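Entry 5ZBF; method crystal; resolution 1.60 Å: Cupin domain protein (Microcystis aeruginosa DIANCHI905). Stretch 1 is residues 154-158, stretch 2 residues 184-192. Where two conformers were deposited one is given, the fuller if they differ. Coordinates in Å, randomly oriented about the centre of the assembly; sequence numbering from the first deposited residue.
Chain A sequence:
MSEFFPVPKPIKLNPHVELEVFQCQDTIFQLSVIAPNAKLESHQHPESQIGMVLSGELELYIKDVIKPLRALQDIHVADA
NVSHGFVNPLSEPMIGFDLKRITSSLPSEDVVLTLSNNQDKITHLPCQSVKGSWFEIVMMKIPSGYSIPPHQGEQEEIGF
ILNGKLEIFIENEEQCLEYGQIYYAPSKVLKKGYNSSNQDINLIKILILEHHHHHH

Stretch 1 (154-158) EQEEI
Stretch 2, residues 184-192: YAPSKVLKK

The strand through E157 and I158 runs antiparallel to the strand of Y184 and A185, with E156, E157 and I158 opposite P186, A185 and Y184 at CA–CA distances of 4.6, 5.1 and 4.6 Å. E157 and A185 form the hydrogen-bonded pair: E157 N donates to A185 O (3.0 Å) and A185 N to E157 O (2.8 Å, nearly linear). Extended backbones (phi/psi −136/133 at E157, −115/104 at A185) make this reciprocal bonding possible. I158 and Y184 form the adjoining non-hydrogen-bonded pair and share a sheet face, where I158 (chi1 m, chi2 t) places CG1 3.8 Å from Y184 CD1.

Y184 adopts chi1 t with chi2 53°, carrying its hydroxyl along the partner strand to E156. There E156, in an m,t conformation with chi3 −109°, accepts a short hydrogen bond at OE2 from Y184 OH (2.5 Å), the carboxylate oxygen lying near the ring plane at its edge.

On the face bearing E157 and A185, E157 extends t,t (chi3 −36°), and K191 (p,t, then chi3 137° and chi4 55°) brings NZ to 3.6 Å from E157 OE1, a salt bridge between opposite charges.

Beyond the strand, P186 to V189 form a type II turn, with K188 at phi/psi 78/−1 and a weak V189 N to P186 O bond (3.3 Å). S187, chi1 m, donates from OG to E154 O (2.8 Å). Water 1 bridges the stretches, its O 2.8 Å from Q155 O and 2.9 Å from A185 O, within hydrogen-bonding reach of both.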

ATOM      1  N   GLU A 154      13.092  -9.413   8.638  1.00 43.48           N
ATOM      2  CA  GLU A 154      14.286  -8.637   8.321  1.00 45.65           C
ATOM      3  C   GLU A 154      13.929  -7.345   7.578  1.00 43.04           C
ATOM      4  O   GLU A 154      14.717  -6.398   7.554  1.00 53.32           O
ATOM      5  N   GLN A 155      12.722  -7.298   7.019  1.00 33.58           N
ATOM      6  CA  GLN A 155      12.310  -6.208   6.143  0.50 29.28           C
ATOM      7  C   GLN A 155      11.262  -5.349   6.843  1.00 28.99           C
ATOM      8  O   GLN A 155      10.468  -5.855   7.615  1.00 30.21           O
ATOM      9  CB  GLN A 155      11.753  -6.778   4.831  0.50 29.37           C
ATOM     10  CG  GLN A 155      12.110  -8.245   4.578  0.50 27.37           C
ATOM     11  CD  GLN A 155      12.744  -8.481   3.237  0.30 27.38           C
ATOM     12  OE1 GLN A 155      13.758  -9.173   3.128  0.25 32.35           O
ATOM     13  NE2 GLN A 155      12.169  -7.896   2.211  0.50 30.66           N
ATOM     14  N   GLU A 156      11.281  -4.050   6.564  1.00 26.39           N
ATOM     15  CA  GLU A 156      10.241  -3.165   7.060  1.00 26.03           C
ATOM     16  C   GLU A 156       8.926  -3.550   6.406  1.00 24.95           C
ATOM     17  O   GLU A 156       8.901  -3.950   5.241  1.00 25.42           O
ATOM     18  CB  GLU A 156      10.564  -1.713   6.743  1.00 29.74           C
ATOM     19  CG  GLU A 156      11.790  -1.226   7.473  1.00 33.41           C
ATOM     20  CD  GLU A 156      12.206   0.135   7.009  1.00 40.07           C
ATOM     21  OE1 GLU A 156      13.245   0.230   6.324  1.00 48.81           O
ATOM     22  OE2 GLU A 156      11.478   1.096   7.319  1.00 38.96           O
ATOM     23  N   GLU A 157       7.841  -3.426   7.162  1.00 23.12           N
ATOM     24  CA  GLU A 157       6.521  -3.801   6.683  1.00 22.26           C
ATOM     25  C   GLU A 157       5.504  -2.747   7.063  1.00 21.62           C
ATOM     26  O   GLU A 157       5.467  -2.289   8.208  1.00 21.71           O
ATOM     27  CB  GLU A 157       6.121  -5.142   7.282  1.00 21.62           C
ATOM     28  CG  GLU A 157       4.756  -5.648   6.861  1.00 23.72           C
ATOM     29  CD  GLU A 157       4.463  -7.022   7.427  1.00 24.13           C
ATOM     30  OE1 GLU A 157       5.410  -7.831   7.530  1.00 28.67           O
ATOM     31  OE2 GLU A 157       3.295  -7.282   7.765  1.00 28.26           O
ATOM     32  N   ILE A 158       4.692  -2.361   6.088  1.00 18.60           N
ATOM     33  CA  ILE A 158       3.570  -1.465   6.319  1.00 18.27           C
ATOM     34  C   ILE A 158       2.323  -2.222   5.924  1.00 19.01           C
ATOM     35  O   ILE A 158       2.295  -2.831   4.854  1.00 19.49           O
ATOM     36  CB  ILE A 158       3.688  -0.204   5.450  1.00 21.54           C
ATOM     37  CG1 ILE A 158       4.944   0.576   5.853  1.00 24.33           C
ATOM     38  CG2 ILE A 158       2.435   0.657   5.579  1.00 23.21           C
ATOM     39  CD1 ILE A 158       5.367   1.620   4.845  1.00 26.23           C
ATOM     40  N   TYR A 184       2.994   0.006  11.070  1.00 20.14           N
ATOM     41  CA  TYR A 184       4.349   0.052  10.552  1.00 21.62           C
ATOM     42  C   TYR A 184       5.243  -0.769  11.471  1.00 22.46           C
ATOM     43  O   TYR A 184       5.352  -0.472  12.659  1.00 22.37           O
ATOM     44  CB  TYR A 184       4.843   1.497  10.482  1.00 23.82           C
ATOM     45  CG  TYR A 184       6.326   1.606  10.221  1.00 24.45           C
ATOM     46  CD1 TYR A 184       6.904   0.960   9.136  1.00 27.37           C
ATOM     47  CD2 TYR A 184       7.156   2.353  11.063  1.00 26.32           C
ATOM     48  CE1 TYR A 184       8.267   1.053   8.886  1.00 26.98           C
ATOM     49  CE2 TYR A 184       8.516   2.454  10.817  1.00 27.20           C
ATOM     50  CZ  TYR A 184       9.066   1.798   9.729  1.00 27.97           C
ATOM     51  OH  TYR A 184      10.422   1.875   9.474  1.00 32.67           O
ATOM     52  N   ALA A 185       5.867  -1.800  10.912  1.00 23.44           N
ATOM     53  CA  ALA A 185       6.774  -2.669  11.664  1.00 23.84           C
ATOM     54  C   ALA A 185       8.179  -2.508  11.106  1.00 22.56           C
ATOM     55  O   ALA A 185       8.474  -3.026  10.032  1.00 25.40           O
ATOM     56  CB  ALA A 185       6.331  -4.122  11.568  1.00 23.72           C
ATOM     57  N   PRO A 186       9.047  -1.775  11.823  1.00 26.40           N
ATOM     58  CA  PRO A 186      10.430  -1.655  11.385  1.00 29.03           C
ATOM     59  C   PRO A 186      11.121  -3.004  11.337  1.00 28.27           C
ATOM     60  O   PRO A 186      10.614  -3.989  11.891  1.00 27.31           O
ATOM     61  CB  PRO A 186      11.081  -0.783  12.468  1.00 32.31           C
ATOM     62  CG  PRO A 186       9.964  -0.071  13.120  1.00 30.30           C
ATOM     63  CD  PRO A 186       8.779  -0.978  13.032  1.00 27.33           C
ATOM     64  N   SER A 187      12.280  -3.039  10.689  1.00 30.43           N
ATOM     65  CA  SER A 187      13.089  -4.252  10.646  1.00 30.12           C
ATOM     66  C   SER A 187      13.287  -4.826  12.046  1.00 32.24           C
ATOM     67  O   SER A 187      13.577  -4.095  12.998  1.00 33.17           O
ATOM     68  CB  SER A 187      14.447  -3.977  10.000  1.00 37.91           C
ATOM     69  OG  SER A 187      14.307  -3.835   8.598  1.00 45.74           O
ATOM     70  N   LYS A 188      13.069  -6.134  12.155  1.00 33.87           N
ATOM     71  CA  LYS A 188      13.395  -6.926  13.354  1.00 34.61           C
ATOM     72  C   LYS A 188      12.423  -6.822  14.535  1.00 32.42           C
ATOM     73  O   LYS A 188      12.627  -7.492  15.540  1.00 41.48           O
ATOM     74  CB  LYS A 188      14.842  -6.663  13.830  0.50 27.32           C
ATOM     75  CG  LYS A 188      15.901  -7.122  12.844  0.50 25.98           C
ATOM     76  CD  LYS A 188      17.294  -6.739  13.314  0.50 26.69           C
ATOM     77  CE  LYS A 188      18.350  -7.716  12.821  0.50 26.90           C
ATOM     78  NZ  LYS A 188      17.999  -8.355  11.523  0.50 28.17           N
ATOM     79  N   VAL A 189      11.359  -6.025  14.420  1.00 29.70           N
ATOM     80  CA  VAL A 189      10.355  -5.924  15.471  0.50 27.35           C
ATOM     81  C   VAL A 189       9.470  -7.185  15.458  1.00 27.18           C
ATOM     82  O   VAL A 189       9.225  -7.757  14.402  1.00 29.37           O
ATOM     83  CB  VAL A 189       9.523  -4.635  15.272  0.50 28.71           C
ATOM     84  CG1 VAL A 189       8.301  -4.597  16.167  0.50 29.16           C
ATOM     85  CG2 VAL A 189      10.397  -3.413  15.522  0.50 33.22           C
ATOM     86  N   LEU A 190       9.000  -7.606  16.624  1.00 26.29           N
ATOM     87  CA  LEU A 190       8.084  -8.743  16.725  1.00 26.33           C
ATOM     88  C   LEU A 190       6.681  -8.263  16.390  1.00 27.72           C
ATOM     89  O   LEU A 190       6.200  -7.301  16.981  1.00 29.25           O
ATOM     90  CB  LEU A 190       8.092  -9.319  18.143  1.00 29.48           C
ATOM     91  CG  LEU A 190       7.156 -10.501  18.449  1.00 34.39           C
ATOM     92  CD1 LEU A 190       7.451 -11.666  17.516  1.00 36.06           C
ATOM     93  CD2 LEU A 190       7.284 -10.922  19.907  1.00 37.35           C
ATOM     94  N   LYS A 191       6.024  -8.934  15.456  1.00 21.52           N
ATOM     95  CA  LYS A 191       4.634  -8.634  15.148  1.00 26.09           C
ATOM     96  C   LYS A 191       3.785  -9.885  15.185  1.00 24.26           C
ATOM     97  O   LYS A 191       4.238 -10.980  14.861  1.00 25.65           O
ATOM     98  CB  LYS A 191       4.496  -7.919  13.803  1.00 34.47           C
ATOM     99  CG  LYS A 191       5.127  -8.630  12.632  1.00 40.81           C
ATOM    100  CD  LYS A 191       5.300  -7.695  11.439  1.00 44.34           C
ATOM    101  CE  LYS A 191       6.657  -7.904  10.796  1.00 50.50           C
ATOM    102  NZ  LYS A 191       6.909  -9.315  10.391  1.00 47.34           N
ATOM    103  N   LYS A 192       2.551  -9.700  15.626  1.00 23.66           N
ATOM    104  CA  LYS A 192       1.559 -10.754  15.606  1.00 24.24           C
ATOM    105  C   LYS A 192       0.203 -10.109  15.467  1.00 25.36           C
ATOM    106  O   LYS A 192       0.075  -8.890  15.555  1.00 24.81           O
ATOM    107  CB  LYS A 192       1.654 -11.638  16.849  1.00 30.20           C
ATOM    108  CG  LYS A 192       1.610 -10.920  18.179  1.00 35.30           C
ATOM    109  CD  LYS A 192       1.840 -11.882  19.339  1.00 41.91           C
ATOM    110  CE  LYS A 192       1.805 -11.157  20.676  1.00 45.72           C
TER
HETATM  111  O   HOH W   1       8.973  -5.901   9.955  1.00 31.90           O